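Local coordinates for protein transferrin (PDB 6WB6) that transports iron in an insect, binding a single ferric ion per molecule together with a carbonate anion, at residues A92-H97 against R250-D255; C163-W168 against E193-P198; I342-G347 against S375-P380; V424-Y429 against A640-L645. All coordinates share one frame; numbering follows the deposited sequence.

Interaction 1 (A92-H97 against R250-D255); sequences AVIVVH and RYLCVD
Val96 and Arg250 exchange two backbone hydrogen bonds, the mark of an antiparallel hydrogen-bonded pair: Val96 N reaches Arg250 O at 2.9 Å, and Arg250 N bonds back to Val96 O. Val95 and Tyr251 form the non-hydrogen-bonded pair that follows, and beyond it Leu252 N meets Ile94 O at 2.8 Å. The N-to-C directions of the two short strand segments differ by 125°, so the antiparallel pair is strongly twisted. The next rung is carried by a water bonded to Ile94 N and, at 2.7 Å from the water oxygen, to Leu252 O.

On one face of the sheet the Tyr251 ring leans on two valines. With CG beside the backbone N (chi1 -58°), the ring is turned toward them, and CD1 comes 3.7 Å from Val93 CB and 4.0 Å from Val95 CG2. Away from Tyr251, Ile94 CG2 packs 4.0 Å from Leu252 CB, and Val96 CG1 approaches the same CB. Branched aliphatic residues suit a buried strand of this kind, while Arg250 lends only the start of its chain and turns its guanidinium back to Glu247 O.

Behind this first shell, Thr226 of helix 223-229 touches Val93, Val95 and Tyr251, and the Cys253-Cys266 disulfide ties down the chain just past the strand. Strand 90-97, which begins with the iron ligand Tyr90, is flanked by strands 218-222 and 249-252 in the mixed sheet, with helix 203-213, bearing the iron ligand Tyr204, resting on Val95.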
loop_
_atom_site.group_PDB
_atom_site.type_symbol
_atom_site.label_atom_id
_atom_site.label_comp_id
_atom_site.label_asym_id
_atom_site.label_seq_id
_atom_site.Cartn_x
_atom_site.Cartn_y
_atom_site.Cartn_z
ATOM N N ALA A 92 2.321 23.157 -12.271
ATOM C CA ALA A 92 2.675 22.197 -13.299
ATOM C C ALA A 92 2.819 22.945 -14.605
ATOM O O ALA A 92 1.994 23.793 -14.936
ATOM C CB ALA A 92 1.602 21.105 -13.428
ATOM N N VAL A 93 3.875 22.641 -15.347
ATOM C CA VAL A 93 4.119 23.336 -16.593
ATOM C C VAL A 93 4.472 22.321 -17.657
ATOM O O VAL A 93 4.848 21.180 -17.372
ATOM C CB VAL A 93 5.228 24.425 -16.469
ATOM C CG1 VAL A 93 4.741 25.541 -15.546
ATOM C CG2 VAL A 93 6.501 23.871 -16.005
ATOM N N ILE A 94 4.333 22.773 -18.900
ATOM C CA ILE A 94 4.730 22.057 -20.106
ATOM C C ILE A 94 5.879 22.851 -20.727
ATOM O O ILE A 94 5.728 24.049 -20.994
ATOM C CB ILE A 94 3.571 21.947 -21.105
ATOM C CG1 ILE A 94 2.282 21.435 -20.443
ATOM C CG2 ILE A 94 3.984 21.036 -22.268
ATOM C CD1 ILE A 94 1.092 21.515 -21.347
ATOM N N VAL A 95 7.024 22.210 -20.949
ATOM C CA VAL A 95 8.217 22.907 -21.437
ATOM C C VAL A 95 8.643 22.280 -22.764
ATOM O O VAL A 95 8.815 21.061 -22.859
ATOM C CB VAL A 95 9.362 22.885 -20.408
ATOM C CG1 VAL A 95 10.600 23.632 -20.950
ATOM C CG2 VAL A 95 8.914 23.500 -19.019
ATOM N N VAL A 96 8.831 23.127 -23.778
ATOM C CA VAL A 96 9.186 22.722 -25.132
ATOM C C VAL A 96 10.378 23.549 -25.611
ATOM O O VAL A 96 10.728 24.572 -25.023
ATOM C CB VAL A 96 8.009 22.893 -26.108
ATOM C CG1 VAL A 96 6.892 21.971 -25.748
ATOM C CG2 VAL A 96 7.523 24.340 -26.100
ATOM N N HIS A 97 10.997 23.085 -26.703
ATOM C CA HIS A 97 11.994 23.883 -27.405
ATOM C C HIS A 97 11.284 25.026 -28.100
ATOM O O HIS A 97 10.167 24.857 -28.585
ATOM C CB HIS A 97 12.749 23.037 -28.433
ATOM C CG HIS A 97 13.623 21.983 -27.827
ATOM N ND1 HIS A 97 13.172 20.712 -27.539
ATOM C CD2 HIS A 97 14.926 22.011 -27.458
ATOM C CE1 HIS A 97 14.157 20.006 -27.012
ATOM N NE2 HIS A 97 15.231 20.772 -26.949
ATOM N N ARG A 250 10.505 27.312 -23.967
ATOM C CA ARG A 250 9.266 28.022 -23.733
ATOM C C ARG A 250 8.322 27.138 -22.928
ATOM O O ARG A 250 8.338 25.909 -23.045
ATOM C CB ARG A 250 8.581 28.414 -25.050
ATOM C CG ARG A 250 9.400 29.323 -25.975
ATOM C CD ARG A 250 9.271 30.801 -25.629
ATOM N NE ARG A 250 9.850 31.635 -26.684
ATOM C CZ ARG A 250 11.150 31.870 -26.839
ATOM N NH1 ARG A 250 12.033 31.348 -26.011
ATOM N NH2 ARG A 250 11.566 32.638 -27.829
ATOM N N TYR A 251 7.485 27.769 -22.118
ATOM C CA TYR A 251 6.326 27.060 -21.629
ATOM C C TYR A 251 5.342 26.959 -22.779
ATOM O O TYR A 251 5.222 27.874 -23.588
ATOM C CB TYR A 251 5.669 27.779 -20.459
ATOM C CG TYR A 251 6.530 28.014 -19.263
ATOM C CD1 TYR A 251 7.027 26.969 -18.508
ATOM C CD2 TYR A 251 6.786 29.301 -18.840
ATOM C CE1 TYR A 251 7.806 27.209 -17.393
ATOM C CE2 TYR A 251 7.541 29.552 -17.740
ATOM C CZ TYR A 251 8.055 28.512 -17.013
ATOM O OH TYR A 251 8.814 28.802 -15.906
ATOM N N LEU A 252 4.633 25.847 -22.849
ATOM C CA LEU A 252 3.492 25.711 -23.732
ATOM C C LEU A 252 2.238 25.893 -22.881
ATOM O O LEU A 252 2.053 25.185 -21.879
ATOM C CB LEU A 252 3.518 24.354 -24.433
ATOM C CG LEU A 252 2.330 24.040 -25.343
ATOM C CD1 LEU A 252 2.328 24.903 -26.597
ATOM C CD2 LEU A 252 2.318 22.553 -25.729
ATOM N N CYS A 253 1.407 26.868 -23.255
ATOM C CA CYS A 253 0.205 27.219 -22.510
ATOM C C CYS A 253 -1.017 26.475 -23.049
ATOM O O CYS A 253 -1.030 25.998 -24.187
ATOM C CB CYS A 253 -0.016 28.729 -22.563
ATOM S SG CYS A 253 1.476 29.703 -22.183
ATOM N N VAL A 254 -2.050 26.343 -22.201
ATOM C CA VAL A 254 -3.272 25.672 -22.664
ATOM C C VAL A 254 -3.803 26.355 -23.922
ATOM O O VAL A 254 -4.384 25.704 -24.794
ATOM C CB VAL A 254 -4.349 25.621 -21.558
ATOM C CG1 VAL A 254 -5.619 24.866 -22.062
ATOM C CG2 VAL A 254 -3.813 24.952 -20.324
ATOM N N ASP A 255 -3.638 27.672 -24.020
ATOM C CA ASP A 255 -3.824 28.458 -25.241
ATOM C C ASP A 255 -3.387 27.736 -26.517
ATOM O O ASP A 255 -3.942 27.954 -27.603
ATOM C CB ASP A 255 -3.007 29.757 -25.087
ATOM C CG ASP A 255 -3.784 30.988 -25.432
ATOM O OD1 ASP A 255 -4.759 30.893 -26.202
ATOM O OD2 ASP A 255 -3.406 32.066 -24.933
HETATM O O HOH W 1 2.939 25.287 -19.290
#

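Interaction 2 (C163-W168 against E193-P198); sequences CIVGKW and ERCDYP
Val165 presses one methyl onto the face of the Tyr197 ring, a CH-pi contact in which CG2 sits 3.6 Å from the ring centroid and only 17° off the normal. CG2 is the branch between the backbone N and the carbonyl carbon, and Tyr197 CE1 is the ring atom nearest to it, at 3.5 Å. Tyrosine suits this place because its flat side takes the valine while its OH bonds to Arg120, a residue of the carbonate pocket.

Tyr197 CE2 comes 4.1 Å from Gly166 CA. A CB on Gly166 would lie close to that ring atom and be jammed against the preceding carbonyl oxygen, so these backbone angles call for glycine. Independently, Gly166 N donates to Cys195 O at 3.0 Å. Both segments are loops, one after strand 161-163 and the other before helix 203-213, in the half of the transferrin fold that holds the iron; disulfides Cys163-Cys189 and Cys195-Cys186 staple them to the chain between.

At the outer side the Lys167 chain, bent at chi2 and chi4, crosses Asp196 and sets NZ 2.9 Å from OD2, on the syn lone pair, as a salt bridge. OD1 accepts from Tyr197 N on the anti side but well out of the carboxylate plane, so both oxygens have a donor. Trp168 NE1 bonds to Ile164 O at 2.7 Å, nearly in the indole plane, which fixes the ring so that CZ2 lies 3.9 Å from Cys195 SG, an oblique sulfur-aromatic approach. Lys179 makes a cation-pi contact with the same indole and bonds to Gly166 O and Cys195 O.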
loop_
_atom_site.group_PDB
_atom_site.type_symbol
_atom_site.label_atom_id
_atom_site.label_comp_id
_atom_site.label_asym_id
_atom_site.label_seq_id
_atom_site.Cartn_x
_atom_site.Cartn_y
_atom_site.Cartn_z
ATOM N N CYS A 163 9.820 9.140 -21.136
ATOM C CA CYS A 163 10.511 8.606 -19.970
ATOM C C CYS A 163 9.575 8.696 -18.776
ATOM O O CYS A 163 9.370 9.789 -18.228
ATOM C CB CYS A 163 11.817 9.354 -19.663
ATOM S SG CYS A 163 12.578 8.677 -18.196
ATOM N N ILE A 164 9.055 7.547 -18.330
ATOM C CA ILE A 164 8.147 7.538 -17.185
ATOM C C ILE A 164 8.558 6.427 -16.234
ATOM O O ILE A 164 7.986 5.326 -16.256
ATOM C CB ILE A 164 6.676 7.391 -17.607
ATOM C CG1 ILE A 164 6.266 8.495 -18.570
ATOM C CG2 ILE A 164 5.788 7.540 -16.373
ATOM C CD1 ILE A 164 4.778 8.392 -19.017
ATOM N N VAL A 165 9.523 6.727 -15.361
ATOM C CA VAL A 165 10.134 5.722 -14.497
ATOM C C VAL A 165 9.281 5.470 -13.265
ATOM O O VAL A 165 8.342 6.217 -12.962
ATOM C CB VAL A 165 11.563 6.119 -14.068
ATOM C CG1 VAL A 165 12.363 6.560 -15.230
ATOM C CG2 VAL A 165 11.557 7.221 -13.039
ATOM N N GLY A 166 9.626 4.433 -12.537
ATOM C CA GLY A 166 9.032 4.186 -11.238
ATOM C C GLY A 166 8.221 2.907 -11.235
ATOM O O GLY A 166 8.241 2.117 -12.182
ATOM N N LYS A 167 7.483 2.720 -10.148
ATOM C CA LYS A 167 6.687 1.510 -9.948
ATOM C C LYS A 167 5.312 1.731 -10.569
ATOM O O LYS A 167 4.432 2.346 -9.967
ATOM C CB LYS A 167 6.601 1.177 -8.463
ATOM C CG LYS A 167 7.934 0.908 -7.784
ATOM C CD LYS A 167 8.931 0.194 -8.680
ATOM C CE LYS A 167 9.922 -0.676 -7.902
ATOM N NZ LYS A 167 11.041 0.101 -7.308
ATOM N N TRP A 168 5.145 1.254 -11.795
ATOM C CA TRP A 168 3.866 1.363 -12.493
ATOM C C TRP A 168 2.800 0.476 -11.852
ATOM O O TRP A 168 1.611 0.823 -11.839
ATOM C CB TRP A 168 4.041 0.951 -13.945
ATOM C CG TRP A 168 4.988 1.730 -14.742
ATOM C CD1 TRP A 168 5.785 2.768 -14.331
ATOM C CD2 TRP A 168 5.270 1.522 -16.123
ATOM N NE1 TRP A 168 6.530 3.224 -15.386
ATOM C CE2 TRP A 168 6.237 2.475 -16.501
ATOM C CE3 TRP A 168 4.781 0.625 -17.090
ATOM C CZ2 TRP A 168 6.738 2.546 -17.803
ATOM C CZ3 TRP A 168 5.267 0.684 -18.352
ATOM C CH2 TRP A 168 6.234 1.650 -18.721
ATOM N N GLU A 193 16.116 0.032 -19.884
ATOM C CA GLU A 193 15.779 -1.310 -19.429
ATOM C C GLU A 193 15.289 -1.304 -17.989
ATOM O O GLU A 193 14.396 -2.082 -17.633
ATOM C CB GLU A 193 16.993 -2.232 -19.572
ATOM N N ARG A 194 15.803 -0.391 -17.174
ATOM C CA ARG A 194 15.485 -0.317 -15.747
ATOM C C ARG A 194 14.285 0.569 -15.459
ATOM O O ARG A 194 13.446 0.220 -14.619
ATOM C CB ARG A 194 16.702 0.210 -14.980
ATOM C CG ARG A 194 16.509 0.286 -13.493
ATOM C CD ARG A 194 17.802 -0.055 -12.781
ATOM N NE ARG A 194 17.571 -0.298 -11.360
ATOM C CZ ARG A 194 17.454 0.663 -10.453
ATOM N NH1 ARG A 194 17.548 1.934 -10.813
ATOM N NH2 ARG A 194 17.233 0.358 -9.187
ATOM N N CYS A 195 14.201 1.727 -16.124
ATOM C CA CYS A 195 13.021 2.585 -16.049
ATOM C C CYS A 195 12.633 2.843 -14.603
ATOM O O CYS A 195 11.453 2.876 -14.263
ATOM C CB CYS A 195 11.836 1.964 -16.790
ATOM S SG CYS A 195 10.545 3.122 -17.403
ATOM N N ASP A 196 13.631 2.982 -13.735
ATOM C CA ASP A 196 13.380 3.262 -12.329
ATOM C C ASP A 196 14.292 4.383 -11.859
ATOM O O ASP A 196 15.247 4.746 -12.534
ATOM C CB ASP A 196 13.589 2.023 -11.461
ATOM C CG ASP A 196 12.618 1.976 -10.261
ATOM O OD1 ASP A 196 11.957 2.990 -9.973
ATOM O OD2 ASP A 196 12.518 0.920 -9.610
ATOM N N TYR A 197 13.965 4.946 -10.699
ATOM C CA TYR A 197 14.893 5.824 -10.021
ATOM C C TYR A 197 16.104 5.016 -9.556
ATOM O O TYR A 197 16.003 3.801 -9.348
ATOM C CB TYR A 197 14.229 6.492 -8.814
ATOM C CG TYR A 197 12.958 7.210 -9.154
ATOM C CD1 TYR A 197 12.992 8.423 -9.783
ATOM C CD2 TYR A 197 11.728 6.665 -8.846
ATOM C CE1 TYR A 197 11.855 9.084 -10.095
ATOM C CE2 TYR A 197 10.580 7.323 -9.143
ATOM C CZ TYR A 197 10.650 8.536 -9.776
ATOM O OH TYR A 197 9.535 9.239 -10.097
ATOM N N PRO A 198 17.282 5.646 -9.454
ATOM C CA PRO A 198 17.677 6.965 -9.979
ATOM C C PRO A 198 17.833 6.918 -11.486
ATOM O O PRO A 198 18.307 5.927 -12.016
ATOM C CB PRO A 198 19.041 7.241 -9.319
ATOM C CG PRO A 198 19.236 6.147 -8.300
ATOM C CD PRO A 198 18.395 4.985 -8.757
#

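Interaction 3 (I342-G347 against S375-P380); sequences IERGHG and SRDIRP
Ile342 and Ser375, each the last residue of a helix, bring their CA atoms within 5.9 Å, and the chain beyond Ser375 turns through a Schellman motif with Asp377, at positive phi, as its C-prime residue.

Arg379 does most of the gripping. Its NH2 donates to Ile342 O at 2.8 Å, almost in the guanidinium plane, and to Arg344 O at 2.9 Å, while NE adds a weak bond to the latter oxygen. On the remaining side NH1 bonds to Ile378 O and to Phe374 O, so the flat group is pinned on several edges. The His346 ring, nearly perpendicular to the guanidinium, sets its CE1 3.9 Å from Arg379 CB. Arg344 meets Asp377 with NH2 2.9 Å from OD2, a salt bridge whose hydrogen bond is weak, the guanidinium and carboxylate planes 53° apart, and it has a second acid in Glu151; its buried NE finds no partner.

A leucine in place of Arg379 would probably leave the carbonyl oxygens of Ile342 and Arg344 without these donors and weaken the tie between the two loops.

Arginine suits the site because its several N-H groups serve carbonyls at and just beyond two helix ends; the partial negative charge of the helix-end carbonyls would probably stabilise the cation. The contact thus joins the end of the first transferrin-like half to the start of the second largely by polar bonds.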
loop_
_atom_site.group_PDB
_atom_site.type_symbol
_atom_site.label_atom_id
_atom_site.label_comp_id
_atom_site.label_asym_id
_atom_site.label_seq_id
_atom_site.Cartn_x
_atom_site.Cartn_y
_atom_site.Cartn_z
ATOM N N ILE A 342 -7.666 15.097 -8.534
ATOM C CA ILE A 342 -8.022 14.106 -7.528
ATOM C C ILE A 342 -9.119 13.185 -8.067
ATOM O O ILE A 342 -9.101 11.968 -7.853
ATOM C CB ILE A 342 -8.442 14.806 -6.217
ATOM C CG1 ILE A 342 -7.216 15.323 -5.434
ATOM C CG2 ILE A 342 -9.229 13.853 -5.363
ATOM C CD1 ILE A 342 -7.544 16.421 -4.379
ATOM N N GLU A 343 -10.082 13.746 -8.779
ATOM C CA GLU A 343 -11.212 12.964 -9.285
ATOM C C GLU A 343 -10.938 12.351 -10.648
ATOM O O GLU A 343 -11.834 11.746 -11.223
ATOM C CB GLU A 343 -12.469 13.829 -9.343
ATOM C CG GLU A 343 -12.977 14.202 -7.947
ATOM C CD GLU A 343 -14.230 15.081 -7.979
ATOM O OE1 GLU A 343 -14.490 15.680 -9.036
ATOM O OE2 GLU A 343 -14.955 15.159 -6.962
ATOM N N ARG A 344 -9.708 12.454 -11.153
ATOM C CA ARG A 344 -9.379 11.833 -12.434
ATOM C C ARG A 344 -9.889 10.403 -12.498
ATOM O O ARG A 344 -9.761 9.619 -11.547
ATOM C CB ARG A 344 -7.878 11.830 -12.683
ATOM C CG ARG A 344 -7.496 11.173 -14.014
ATOM C CD ARG A 344 -6.066 11.483 -14.321
ATOM N NE ARG A 344 -5.202 10.796 -13.383
ATOM C CZ ARG A 344 -4.806 9.536 -13.510
ATOM N NH1 ARG A 344 -5.202 8.806 -14.540
ATOM N NH2 ARG A 344 -4.020 8.998 -12.592
ATOM N N GLY A 345 -10.467 10.078 -13.641
ATOM C CA GLY A 345 -10.876 8.725 -13.942
ATOM C C GLY A 345 -10.385 8.310 -15.318
ATOM O O GLY A 345 -9.400 8.849 -15.854
ATOM N N HIS A 346 -11.081 7.352 -15.910
ATOM C CA HIS A 346 -10.677 6.789 -17.191
ATOM C C HIS A 346 -11.840 6.730 -18.179
ATOM O O HIS A 346 -11.777 5.997 -19.172
ATOM C CB HIS A 346 -10.058 5.412 -16.960
ATOM C CG HIS A 346 -8.868 5.445 -16.049
ATOM N ND1 HIS A 346 -8.978 5.380 -14.672
ATOM C CD2 HIS A 346 -7.544 5.573 -16.316
ATOM C CE1 HIS A 346 -7.772 5.460 -14.136
ATOM N NE2 HIS A 346 -6.883 5.575 -15.112
ATOM N N GLY A 347 -12.873 7.528 -17.959
ATOM C CA GLY A 347 -14.045 7.469 -18.801
ATOM C C GLY A 347 -15.039 6.437 -18.314
ATOM O O GLY A 347 -14.678 5.393 -17.772
ATOM N N SER A 375 -9.230 9.321 -2.945
ATOM C CA SER A 375 -8.593 10.620 -2.798
ATOM C C SER A 375 -7.096 10.553 -3.066
ATOM O O SER A 375 -6.478 11.593 -3.294
ATOM C CB SER A 375 -8.838 11.180 -1.391
ATOM O OG SER A 375 -8.247 10.348 -0.420
ATOM N N ARG A 376 -6.499 9.363 -3.008
ATOM C CA ARG A 376 -5.067 9.186 -3.197
ATOM C C ARG A 376 -4.728 8.617 -4.574
ATOM O O ARG A 376 -3.667 8.008 -4.744
ATOM C CB ARG A 376 -4.515 8.283 -2.108
ATOM C CG ARG A 376 -4.536 8.914 -0.710
ATOM C CD ARG A 376 -3.389 9.896 -0.514
ATOM N NE ARG A 376 -3.628 10.766 0.641
ATOM C CZ ARG A 376 -2.713 11.561 1.188
ATOM N NH1 ARG A 376 -1.481 11.597 0.703
ATOM N NH2 ARG A 376 -3.030 12.307 2.241
ATOM N N ASP A 377 -5.638 8.767 -5.534
ATOM C CA ASP A 377 -5.408 8.463 -6.942
ATOM C C ASP A 377 -5.195 6.977 -7.206
ATOM O O ASP A 377 -4.558 6.606 -8.201
ATOM C CB ASP A 377 -4.230 9.257 -7.516
ATOM C CG ASP A 377 -4.318 9.361 -9.046
ATOM O OD1 ASP A 377 -5.364 9.835 -9.527
ATOM O OD2 ASP A 377 -3.400 8.913 -9.753
ATOM N N ILE A 378 -5.733 6.112 -6.348
ATOM C CA ILE A 378 -5.667 4.667 -6.562
ATOM C C ILE A 378 -6.945 4.263 -7.271
ATOM O O ILE A 378 -8.031 4.702 -6.885
ATOM C CB ILE A 378 -5.500 3.915 -5.241
ATOM C CG1 ILE A 378 -4.198 4.339 -4.573
ATOM C CG2 ILE A 378 -5.547 2.397 -5.443
ATOM C CD1 ILE A 378 -3.980 3.619 -3.244
ATOM N N ARG A 379 -6.799 3.488 -8.357
ATOM C CA ARG A 379 -7.888 3.133 -9.269
ATOM C C ARG A 379 -7.628 1.691 -9.690
ATOM O O ARG A 379 -6.488 1.352 -10.066
ATOM C CB ARG A 379 -7.956 4.033 -10.500
ATOM C CG ARG A 379 -8.147 5.502 -10.198
ATOM C CD ARG A 379 -9.550 5.805 -9.727
ATOM N NE ARG A 379 -9.771 7.242 -9.648
ATOM C CZ ARG A 379 -9.373 8.024 -8.643
ATOM N NH1 ARG A 379 -8.726 7.508 -7.600
ATOM N NH2 ARG A 379 -9.636 9.330 -8.683
ATOM N N PRO A 380 -8.643 0.827 -9.679
ATOM C CA PRO A 380 -10.095 0.973 -9.510
ATOM C C PRO A 380 -10.610 1.488 -8.162
ATOM O O PRO A 380 -10.027 1.281 -7.090
ATOM C CB PRO A 380 -10.608 -0.458 -9.730
ATOM C CG PRO A 380 -9.454 -1.334 -9.430
ATOM C CD PRO A 380 -8.263 -0.579 -9.915
#

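Interaction 4 (V424-Y429 against A640-L645); sequences VFHEVY and ATTEKL
Ala640 O takes the backbone N-H of His426, N to O 2.7 Å, and the imidazole of the same histidine covers this oxygen: Ala640 O lies 3.4 Å from the His426 ring plane, over one face and toward the rim. Ala640 N returns a bond to His426 O, completing an antiparallel hydrogen-bonded pair. The chi1 of 60° sets His426 CG between the backbone N and the carbonyl carbon, and the ring edge meets Thr642: ND1 lies 3.1 Å from OG1 in a nearly straight hydrogen bond that either atom could donate.

These are two strands of a four-stranded antiparallel sheet in the second transferrin-like half, with 638-641 at its edge and 422-428 next to it, flanked on the other side by 587-590. Thr642 N adds a bond to Val424 O at 3.1 Å, just before Glu643 takes the N-cap position of helix 644-659.

An alanine at His426 would keep the backbone pairing but would probably leave Thr642 OG1 without its ring partner and open a gap beside Ala640 CB. Ala640 CB lies 3.8 Å from His426 NE2, and Val428 CG1 approaches the same small methyl. The side chains of Phe425 and Thr641 diverge, Phe425 stacking on Trp588 and Thr641 bonding to Asp171.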
loop_
_atom_site.group_PDB
_atom_site.type_symbol
_atom_site.label_atom_id
_atom_site.label_comp_id
_atom_site.label_asym_id
_atom_site.label_seq_id
_atom_site.Cartn_x
_atom_site.Cartn_y
_atom_site.Cartn_z
ATOM N N VAL A 424 -5.989 -14.335 -5.361
ATOM C CA VAL A 424 -5.402 -13.216 -6.090
ATOM C C VAL A 424 -4.229 -12.617 -5.336
ATOM O O VAL A 424 -3.191 -12.309 -5.930
ATOM C CB VAL A 424 -6.465 -12.137 -6.396
ATOM C CG1 VAL A 424 -5.809 -10.867 -7.013
ATOM C CG2 VAL A 424 -7.526 -12.681 -7.316
ATOM N N PHE A 425 -4.392 -12.408 -4.032
ATOM C CA PHE A 425 -3.307 -11.913 -3.189
ATOM C C PHE A 425 -3.600 -12.347 -1.764
ATOM O O PHE A 425 -4.741 -12.690 -1.422
ATOM C CB PHE A 425 -3.158 -10.401 -3.280
ATOM C CG PHE A 425 -4.373 -9.644 -2.824
ATOM C CD1 PHE A 425 -5.380 -9.322 -3.715
ATOM C CD2 PHE A 425 -4.517 -9.276 -1.496
ATOM C CE1 PHE A 425 -6.508 -8.642 -3.296
ATOM C CE2 PHE A 425 -5.642 -8.597 -1.079
ATOM C CZ PHE A 425 -6.635 -8.277 -1.977
ATOM N N HIS A 426 -2.548 -12.358 -0.957
ATOM C CA HIS A 426 -2.585 -12.879 0.397
ATOM C C HIS A 426 -1.788 -11.951 1.305
ATOM O O HIS A 426 -1.027 -11.089 0.840
ATOM C CB HIS A 426 -2.010 -14.291 0.445
ATOM C CG HIS A 426 -0.596 -14.354 -0.022
ATOM N ND1 HIS A 426 -0.247 -14.766 -1.290
ATOM C CD2 HIS A 426 0.561 -14.018 0.598
ATOM C CE1 HIS A 426 1.067 -14.717 -1.415
ATOM N NE2 HIS A 426 1.579 -14.259 -0.284
ATOM N N GLU A 427 -1.976 -12.151 2.617
ATOM C CA GLU A 427 -1.239 -11.423 3.637
ATOM C C GLU A 427 0.172 -11.958 3.777
ATOM O O GLU A 427 0.431 -13.153 3.610
ATOM C CB GLU A 427 -1.950 -11.508 4.992
ATOM C CG GLU A 427 -3.165 -10.633 5.054
ATOM C CD GLU A 427 -3.843 -10.587 6.412
ATOM O OE1 GLU A 427 -3.532 -11.414 7.297
ATOM O OE2 GLU A 427 -4.721 -9.736 6.560
ATOM N N VAL A 428 1.097 -11.050 4.037
ATOM C CA VAL A 428 2.435 -11.434 4.444
ATOM C C VAL A 428 2.706 -10.831 5.816
ATOM O O VAL A 428 2.099 -9.839 6.224
ATOM C CB VAL A 428 3.512 -11.008 3.425
ATOM C CG1 VAL A 428 3.357 -11.808 2.161
ATOM C CG2 VAL A 428 3.465 -9.519 3.160
ATOM N N TYR A 429 3.653 -11.438 6.519
ATOM C CA TYR A 429 3.854 -11.149 7.928
ATOM C C TYR A 429 5.338 -10.982 8.230
ATOM O O TYR A 429 6.205 -11.234 7.393
ATOM C CB TYR A 429 3.251 -12.252 8.784
ATOM C CG TYR A 429 1.838 -12.576 8.425
ATOM C CD1 TYR A 429 0.810 -11.715 8.755
ATOM C CD2 TYR A 429 1.525 -13.744 7.753
ATOM C CE1 TYR A 429 -0.497 -12.008 8.443
ATOM C CE2 TYR A 429 0.202 -14.048 7.432
ATOM C CZ TYR A 429 -0.794 -13.172 7.783
ATOM O OH TYR A 429 -2.105 -13.418 7.480
ATOM N N ALA A 640 0.808 -9.550 -0.954
ATOM C CA ALA A 640 1.451 -10.054 -2.162
ATOM C C ALA A 640 0.473 -10.892 -2.967
ATOM O O ALA A 640 -0.369 -11.595 -2.402
ATOM C CB ALA A 640 2.667 -10.914 -1.833
ATOM N N THR A 641 0.602 -10.817 -4.296
ATOM C CA THR A 641 -0.151 -11.693 -5.177
ATOM C C THR A 641 0.221 -13.141 -4.916
ATOM O O THR A 641 1.371 -13.461 -4.621
ATOM C CB THR A 641 0.124 -11.343 -6.638
ATOM O OG1 THR A 641 1.540 -11.324 -6.866
ATOM C CG2 THR A 641 -0.448 -9.976 -6.961
ATOM N N THR A 642 -0.774 -14.016 -5.022
ATOM C CA THR A 642 -0.604 -15.434 -4.759
ATOM C C THR A 642 -0.054 -16.111 -6.011
ATOM O O THR A 642 -0.672 -16.030 -7.076
ATOM C CB THR A 642 -1.948 -16.050 -4.351
ATOM O OG1 THR A 642 -2.553 -15.250 -3.331
ATOM C CG2 THR A 642 -1.744 -17.452 -3.827
ATOM N N GLU A 643 1.108 -16.754 -5.896
ATOM C CA GLU A 643 1.637 -17.517 -7.015
ATOM C C GLU A 643 0.722 -18.694 -7.335
ATOM O O GLU A 643 0.228 -19.388 -6.438
ATOM C CB GLU A 643 3.046 -18.020 -6.713
ATOM C CG GLU A 643 4.078 -16.905 -6.572
ATOM C CD GLU A 643 4.129 -16.002 -7.802
ATOM O OE1 GLU A 643 4.061 -16.527 -8.941
ATOM O OE2 GLU A 643 4.214 -14.765 -7.628
ATOM N N LYS A 644 0.482 -18.898 -8.635
ATOM C CA LYS A 644 -0.300 -20.044 -9.086
ATOM C C LYS A 644 0.236 -21.345 -8.496
ATOM O O LYS A 644 -0.535 -22.203 -8.069
ATOM C CB LYS A 644 -0.292 -20.094 -10.620
ATOM C CG LYS A 644 -1.403 -20.942 -11.250
ATOM N N LEU A 645 1.553 -21.516 -8.455
ATOM C CA LEU A 645 2.079 -22.773 -7.931
ATOM C C LEU A 645 1.766 -22.939 -6.450
ATOM O O LEU A 645 1.533 -24.062 -5.995
ATOM C CB LEU A 645 3.580 -22.873 -8.166
ATOM C CG LEU A 645 3.997 -23.390 -9.549
ATOM C CD1 LEU A 645 3.519 -22.460 -10.655
ATOM C CD2 LEU A 645 5.513 -23.552 -9.621
#

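How the interactions relate
Interactions 1 and 2 belong to the first transferrin-like half, the one that holds the iron; their centres are about 24 Å apart, and along the chain interaction 2 is nested inside the loop closed by interaction 1. Helix 203-213 connects them, following the loop of interaction 2 and resting on the sheet of interaction 1. Interaction 3 comes next and spans the passage from the first half into the second, about 8 Å from interaction 2 at the nearest atoms. Interaction 4 closes last, on a sheet of the second half, about 44 Å from interaction 1 between centres. Helix 597-611 touches both interactions 3 and 4, so the set runs from near the iron site, across the junction, into the second half.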